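Local atomic coordinates of amide synthase (Vibrio cholerae, PDB entry 1L5A), a protein that probably forms amide bonds as a nonribosomal peptide synthetase condensation enzyme in the biosynthesis of vibriobactin. Residues Asp21-Gly31 against His115-His126. Sequence-based numbering, arbitrary orientation.
Sequences DTVAHSLRLTG and HSEHLIYTRAHH
Leu27 and Ile120 meet flank to flank in the middle of this antiparallel pair, CB of Leu27 lying 3.9 Å from CB of Ile120. The CD1 methyl of Ile120 then runs on to CD1 of Leu29 at 4.2 Å, where the two side chains cross at a slant. Helix 131-150 packs on this face, with Leu141 against Leu27. On the reverse face Tyr121 holds CG anti to its backbone N (chi1 171°), which carries its CE1 to within 3.8 Å of Ala24 CB, while its OH bonds to Asp93.

Beneath the side chains the register is unbroken: Val23, His25, Leu27 and Leu29 each exchange two backbone bonds with Ala124, Thr122, Ile120 and His118, respectively. Water adds to the ladder at two points. One molecule donates to His25 O and pairs with Thr122 OG1; another donates to both Leu29 O and Gly31 O and sits in the plane of the His118 ring, 2.9 Å from His118 ND1.

Toward the Gly31 end, Glu117 bends at chi2 (-58°) and brings its carboxylate to two partners, the hydroxyl of Thr30 and the guanidinium of Arg28. Glu117 OE1 lies 3.0 Å from Arg28 NH1 in this salt bridge, with the guanidinium and carboxylate planes 17° apart.

At the other end Asp21 O accepts a bond from His126 N at 2.7 Å and also lies 3.3 Å above the centre of the His125 ring. The His126 side chain crosses Val23 roughly at a right angle, and its ring meets that of Phe8. These two histidines begin the HHxxxDG signature of condensation domains, here at the end of a central strand in the mixed sheet of one half of the chloramphenicol acetyltransferase-like fold.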
ATOM      1  N   ASP A  21      33.327  13.990  -2.988  1.00 51.44           N
ATOM      2  CA  ASP A  21      32.199  13.461  -2.246  1.00 45.53           C
ATOM      3  C   ASP A  21      32.517  12.317  -1.306  1.00 42.73           C
ATOM      4  O   ASP A  21      32.073  11.195  -1.505  1.00 45.74           O
ATOM      5  CB  ASP A  21      31.126  13.055  -3.254  1.00 43.49           C
ATOM      6  CG  ASP A  21      30.749  14.200  -4.169  1.00 36.91           C
ATOM      7  OD1 ASP A  21      30.320  15.246  -3.644  1.00 38.55           O
ATOM      8  OD2 ASP A  21      30.891  14.068  -5.397  1.00 35.87           O
ATOM      9  N   THR A  22      33.286  12.621  -0.273  1.00 45.30           N
ATOM     10  CA  THR A  22      33.686  11.637   0.720  1.00 41.50           C
ATOM     11  C   THR A  22      32.894  11.847   2.005  1.00 44.06           C
ATOM     12  O   THR A  22      32.433  12.950   2.287  1.00 43.91           O
ATOM     13  CB  THR A  22      35.176  11.785   1.070  1.00 43.64           C
ATOM     14  OG1 THR A  22      35.977  11.569  -0.100  1.00 48.19           O
ATOM     15  CG2 THR A  22      35.568  10.796   2.141  1.00 48.20           C
ATOM     16  N   VAL A  23      32.732  10.784   2.779  1.00 39.69           N
ATOM     17  CA  VAL A  23      32.036  10.873   4.056  1.00 38.95           C
ATOM     18  C   VAL A  23      32.941  10.203   5.089  1.00 35.77           C
ATOM     19  O   VAL A  23      33.226   9.001   5.011  1.00 36.34           O
ATOM     20  CB  VAL A  23      30.681  10.127   4.039  1.00 40.11           C
ATOM     21  CG1 VAL A  23      29.859  10.527   5.254  1.00 41.37           C
ATOM     22  CG2 VAL A  23      29.928  10.432   2.774  1.00 50.80           C
ATOM     23  N   ALA A  24      33.415  10.980   6.046  1.00 29.68           N
ATOM     24  CA  ALA A  24      34.276  10.418   7.073  1.00 28.24           C
ATOM     25  C   ALA A  24      33.893  10.911   8.458  1.00 30.42           C
ATOM     26  O   ALA A  24      33.625  12.104   8.666  1.00 33.80           O
ATOM     27  CB  ALA A  24      35.760  10.746   6.780  1.00 19.15           C
ATOM     28  N   HIS A  25      33.836   9.975   9.399  1.00 29.49           N
ATOM     29  CA  HIS A  25      33.523  10.293  10.784  1.00 29.98           C
ATOM     30  C   HIS A  25      34.603   9.707  11.686  1.00 29.65           C
ATOM     31  O   HIS A  25      35.253   8.726  11.345  1.00 33.81           O
ATOM     32  CB  HIS A  25      32.177   9.702  11.204  1.00 28.23           C
ATOM     33  CG  HIS A  25      30.985  10.410  10.642  1.00 37.99           C
ATOM     34  ND1 HIS A  25      29.785  10.483  11.316  1.00 35.36           N
ATOM     35  CD2 HIS A  25      30.794  11.051   9.463  1.00 39.01           C
ATOM     36  CE1 HIS A  25      28.907  11.139  10.580  1.00 36.36           C
ATOM     37  NE2 HIS A  25      29.493  11.495   9.450  1.00 41.37           N
ATOM     38  N   SER A  26      34.814  10.323  12.833  1.00 31.66           N
ATOM     39  CA  SER A  26      35.768   9.786  13.771  1.00 29.08           C
ATOM     40  C   SER A  26      35.005   9.683  15.069  1.00 31.61           C
ATOM     41  O   SER A  26      34.212  10.568  15.419  1.00 28.54           O
ATOM     42  CB  SER A  26      36.985  10.697  13.933  1.00 27.46           C
ATOM     43  OG  SER A  26      36.654  11.881  14.615  1.00 32.49           O
ATOM     44  N   LEU A  27      35.213   8.571  15.762  1.00 33.97           N
ATOM     45  CA  LEU A  27      34.561   8.344  17.038  1.00 30.39           C
ATOM     46  C   LEU A  27      35.663   8.277  18.077  1.00 32.32           C
ATOM     47  O   LEU A  27      36.670   7.578  17.898  1.00 36.41           O
ATOM     48  CB  LEU A  27      33.771   7.033  17.001  1.00 32.08           C
ATOM     49  CG  LEU A  27      32.594   6.973  16.019  1.00 38.38           C
ATOM     50  CD1 LEU A  27      31.892   5.627  16.144  1.00 31.07           C
ATOM     51  CD2 LEU A  27      31.620   8.117  16.302  1.00 31.06           C
ATOM     52  N   ARG A  28      35.510   9.037  19.146  1.00 34.94           N
ATOM     53  CA  ARG A  28      36.518   9.014  20.184  1.00 41.10           C
ATOM     54  C   ARG A  28      35.816   8.515  21.418  1.00 42.60           C
ATOM     55  O   ARG A  28      34.861   9.130  21.914  1.00 33.51           O
ATOM     56  CB  ARG A  28      37.121  10.399  20.432  1.00 49.29           C
ATOM     57  CG  ARG A  28      38.496  10.336  21.113  1.00 58.63           C
ATOM     58  CD  ARG A  28      39.153  11.709  21.223  1.00 71.20           C
ATOM     59  NE  ARG A  28      38.504  12.562  22.216  1.00 78.16           N
ATOM     60  CZ  ARG A  28      38.813  12.563  23.507  1.00 82.98           C
ATOM     61  NH1 ARG A  28      39.770  11.757  23.958  1.00 79.00           N
ATOM     62  NH2 ARG A  28      38.158  13.360  24.345  1.00 85.22           N
ATOM     63  N   LEU A  29      36.280   7.366  21.887  1.00 40.46           N
ATOM     64  CA  LEU A  29      35.694   6.756  23.051  1.00 37.82           C
ATOM     65  C   LEU A  29      36.643   6.897  24.221  1.00 37.87           C
ATOM     66  O   LEU A  29      37.804   6.490  24.170  1.00 40.22           O
ATOM     67  CB  LEU A  29      35.399   5.283  22.768  1.00 41.86           C
ATOM     68  CG  LEU A  29      34.662   5.013  21.454  1.00 45.42           C
ATOM     69  CD1 LEU A  29      34.104   3.581  21.484  1.00 35.93           C
ATOM     70  CD2 LEU A  29      33.527   6.047  21.260  1.00 37.97           C
ATOM     71  N   THR A  30      36.130   7.500  25.276  1.00 35.88           N
ATOM     72  CA  THR A  30      36.890   7.714  26.484  1.00 37.87           C
ATOM     73  C   THR A  30      36.225   6.848  27.545  1.00 38.20           C
ATOM     74  O   THR A  30      35.053   7.057  27.878  1.00 36.22           O
ATOM     75  CB  THR A  30      36.853   9.215  26.847  1.00 38.19           C
ATOM     76  OG1 THR A  30      37.528   9.946  25.815  1.00 38.38           O
ATOM     77  CG2 THR A  30      37.528   9.491  28.190  1.00 34.27           C
ATOM     78  N   GLY A  31      36.965   5.858  28.044  1.00 36.72           N
ATOM     79  CA  GLY A  31      36.409   4.955  29.046  1.00 39.21           C
ATOM     80  C   GLY A  31      36.990   3.546  29.032  1.00 39.40           C
ATOM     81  O   GLY A  31      37.727   3.183  28.118  1.00 40.77           O
ATOM     82  N   HIS A 115      44.519   2.870  27.662  1.00 48.80           N
ATOM     83  CA  HIS A 115      43.543   1.858  28.049  1.00 51.29           C
ATOM     84  C   HIS A 115      42.129   2.445  28.161  1.00 47.24           C
ATOM     85  O   HIS A 115      41.150   1.715  28.114  1.00 55.32           O
ATOM     86  CB  HIS A 115      43.947   1.190  29.371  1.00 49.90           C
ATOM     87  CG  HIS A 115      43.817   2.083  30.568  1.00 68.82           C
ATOM     88  ND1 HIS A 115      44.569   3.226  30.734  1.00 74.37           N
ATOM     89  CD2 HIS A 115      43.028   1.992  31.669  1.00 74.43           C
ATOM     90  CE1 HIS A 115      44.253   3.800  31.882  1.00 72.77           C
ATOM     91  NE2 HIS A 115      43.321   3.071  32.470  1.00 73.03           N
ATOM     92  N   SER A 116      42.020   3.760  28.288  1.00 43.63           N
ATOM     93  CA  SER A 116      40.711   4.400  28.417  1.00 42.09           C
ATOM     94  C   SER A 116      40.379   5.323  27.234  1.00 42.09           C
ATOM     95  O   SER A 116      39.392   6.076  27.265  1.00 35.19           O
ATOM     96  CB  SER A 116      40.680   5.224  29.697  1.00 45.33           C
ATOM     97  OG  SER A 116      41.721   6.188  29.651  1.00 45.82           O
ATOM     98  N   GLU A 117      41.199   5.257  26.192  1.00 35.01           N
ATOM     99  CA  GLU A 117      41.003   6.105  25.035  1.00 33.14           C
ATOM    100  C   GLU A 117      41.114   5.342  23.718  1.00 33.99           C
ATOM    101  O   GLU A 117      42.158   4.744  23.416  1.00 37.38           O
ATOM    102  CB  GLU A 117      42.032   7.257  25.044  1.00 28.70           C
ATOM    103  CG  GLU A 117      41.951   8.228  26.233  1.00 32.66           C
ATOM    104  CD  GLU A 117      40.576   8.931  26.392  1.00 49.87           C
ATOM    105  OE1 GLU A 117      39.830   9.119  25.396  1.00 46.25           O
ATOM    106  OE2 GLU A 117      40.247   9.328  27.532  1.00 51.86           O
ATOM    107  N   HIS A 118      40.044   5.376  22.932  1.00 26.76           N
ATOM    108  CA  HIS A 118      40.028   4.713  21.623  1.00 34.72           C
ATOM    109  C   HIS A 118      39.554   5.666  20.522  1.00 34.64           C
ATOM    110  O   HIS A 118      38.695   6.537  20.745  1.00 34.90           O
ATOM    111  CB  HIS A 118      39.107   3.477  21.623  1.00 34.07           C
ATOM    112  CG  HIS A 118      39.650   2.314  22.392  1.00 35.13           C
ATOM    113  ND1 HIS A 118      39.622   2.255  23.770  1.00 35.39           N
ATOM    114  CD2 HIS A 118      40.279   1.188  21.976  1.00 31.95           C
ATOM    115  CE1 HIS A 118      40.215   1.140  24.167  1.00 37.67           C
ATOM    116  NE2 HIS A 118      40.622   0.476  23.098  1.00 35.41           N
ATOM    117  N   LEU A 119      40.105   5.481  19.329  1.00 31.01           N
ATOM    118  CA  LEU A 119      39.734   6.314  18.200  1.00 29.15           C
ATOM    119  C   LEU A 119      39.319   5.452  17.024  1.00 30.02           C
ATOM    120  O   LEU A 119      40.114   4.659  16.530  1.00 29.86           O
ATOM    121  CB  LEU A 119      40.902   7.197  17.772  1.00 29.20           C
ATOM    122  CG  LEU A 119      40.510   8.282  16.775  1.00 26.98           C
ATOM    123  CD1 LEU A 119      39.446   9.157  17.407  1.00 27.75           C
ATOM    124  CD2 LEU A 119      41.729   9.108  16.390  1.00 35.59           C
ATOM    125  N   ILE A 120      38.070   5.607  16.595  1.00 26.10           N
ATOM    126  CA  ILE A 120      37.540   4.869  15.456  1.00 27.26           C
ATOM    127  C   ILE A 120      37.341   5.826  14.294  1.00 30.46           C
ATOM    128  O   ILE A 120      36.712   6.878  14.438  1.00 32.60           O
ATOM    129  CB  ILE A 120      36.174   4.260  15.756  1.00 31.25           C
ATOM    130  CG1 ILE A 120      36.310   3.154  16.792  1.00 32.97           C
ATOM    131  CG2 ILE A 120      35.571   3.711  14.482  1.00 21.38           C
ATOM    132  CD1 ILE A 120      35.007   2.828  17.469  1.00 32.72           C
ATOM    133  N   TYR A 121      37.865   5.441  13.145  1.00 24.81           N
ATOM    134  CA  TYR A 121      37.764   6.245  11.949  1.00 30.26           C
ATOM    135  C   TYR A 121      37.068   5.435  10.862  1.00 32.78           C
ATOM    136  O   TYR A 121      37.513   4.344  10.491  1.00 33.14           O
ATOM    137  CB  TYR A 121      39.166   6.670  11.475  1.00 25.26           C
ATOM    138  CG  TYR A 121      39.197   7.330  10.119  1.00 27.32           C
ATOM    139  CD1 TYR A 121      38.695   8.628   9.924  1.00 33.36           C
ATOM    140  CD2 TYR A 121      39.725   6.662   9.022  1.00 31.16           C
ATOM    141  CE1 TYR A 121      38.727   9.241   8.650  1.00 31.09           C
ATOM    142  CE2 TYR A 121      39.764   7.259   7.752  1.00 36.24           C
ATOM    143  CZ  TYR A 121      39.267   8.543   7.574  1.00 39.37           C
ATOM    144  OH  TYR A 121      39.327   9.107   6.318  1.00 38.20           O
ATOM    145  N   THR A 122      35.978   5.991  10.349  1.00 30.89           N
ATOM    146  CA  THR A 122      35.201   5.354   9.299  1.00 29.59           C
ATOM    147  C   THR A 122      35.117   6.284   8.097  1.00 29.60           C
ATOM    148  O   THR A 122      34.777   7.446   8.245  1.00 32.80           O
ATOM    149  CB  THR A 122      33.789   5.089   9.793  1.00 22.66           C
ATOM    150  OG1 THR A 122      33.861   4.285  10.971  1.00 33.50           O
ATOM    151  CG2 THR A 122      32.962   4.376   8.723  1.00 15.35           C
ATOM    152  N   ARG A 123      35.424   5.780   6.913  1.00 26.00           N
ATOM    153  CA  ARG A 123      35.336   6.598   5.718  1.00 29.91           C
ATOM    154  C   ARG A 123      34.727   5.852   4.560  1.00 28.88           C
ATOM    155  O   ARG A 123      35.038   4.687   4.314  1.00 24.28           O
ATOM    156  CB  ARG A 123      36.697   7.074   5.249  1.00 34.37           C
ATOM    157  CG  ARG A 123      36.664   7.539   3.789  1.00 31.02           C
ATOM    158  CD  ARG A 123      37.922   7.158   3.063  1.00 34.32           C
ATOM    159  NE  ARG A 123      37.673   6.138   2.058  1.00 41.33           N
ATOM    160  CZ  ARG A 123      38.618   5.398   1.491  1.00 47.61           C
ATOM    161  NH1 ARG A 123      39.892   5.561   1.832  1.00 47.97           N
ATOM    162  NH2 ARG A 123      38.285   4.483   0.590  1.00 54.99           N
ATOM    163  N   ALA A 124      33.897   6.562   3.812  1.00 26.93           N
ATOM    164  CA  ALA A 124      33.252   5.991   2.649  1.00 28.09           C
ATOM    165  C   ALA A 124      33.059   7.084   1.618  1.00 25.16           C
ATOM    166  O   ALA A 124      33.250   8.252   1.889  1.00 34.41           O
ATOM    167  CB  ALA A 124      31.896   5.406   3.054  1.00 22.76           C
ATOM    168  N   HIS A 125      32.699   6.698   0.412  1.00 34.88           N
ATOM    169  CA  HIS A 125      32.412   7.676  -0.619  1.00 30.46           C
ATOM    170  C   HIS A 125      30.891   7.872  -0.612  1.00 33.51           C
ATOM    171  O   HIS A 125      30.126   6.928  -0.395  1.00 35.09           O
ATOM    172  CB  HIS A 125      32.874   7.160  -1.970  1.00 23.94           C
ATOM    173  CG  HIS A 125      32.770   8.170  -3.057  1.00 35.38           C
ATOM    174  ND1 HIS A 125      31.567   8.520  -3.631  1.00 36.06           N
ATOM    175  CD2 HIS A 125      33.714   8.927  -3.662  1.00 30.89           C
ATOM    176  CE1 HIS A 125      31.778   9.450  -4.546  1.00 40.73           C
ATOM    177  NE2 HIS A 125      33.072   9.715  -4.584  1.00 41.75           N
ATOM    178  N   HIS A 126      30.446   9.095  -0.842  1.00 32.80           N
ATOM    179  CA  HIS A 126      29.020   9.373  -0.856  1.00 38.57           C
ATOM    180  C   HIS A 126      28.209   8.471  -1.798  1.00 37.18           C
ATOM    181  O   HIS A 126      26.990   8.379  -1.679  1.00 40.38           O
ATOM    182  CB  HIS A 126      28.806  10.824  -1.248  1.00 44.85           C
ATOM    183  CG  HIS A 126      28.043  11.609  -0.241  1.00 57.27           C
ATOM    184  ND1 HIS A 126      26.669  11.548  -0.140  1.00 64.83           N
ATOM    185  CD2 HIS A 126      28.461  12.450   0.734  1.00 57.10           C
ATOM    186  CE1 HIS A 126      26.274  12.320   0.856  1.00 70.47           C
ATOM    187  NE2 HIS A 126      27.342  12.877   1.403  1.00 74.90           N
TER
HETATM  188  O   HOH W   1      33.882   6.354  12.711  1.00 26.29           O
HETATM  189  O   HOH W   2      37.914   3.828  25.491  1.00 28.84           O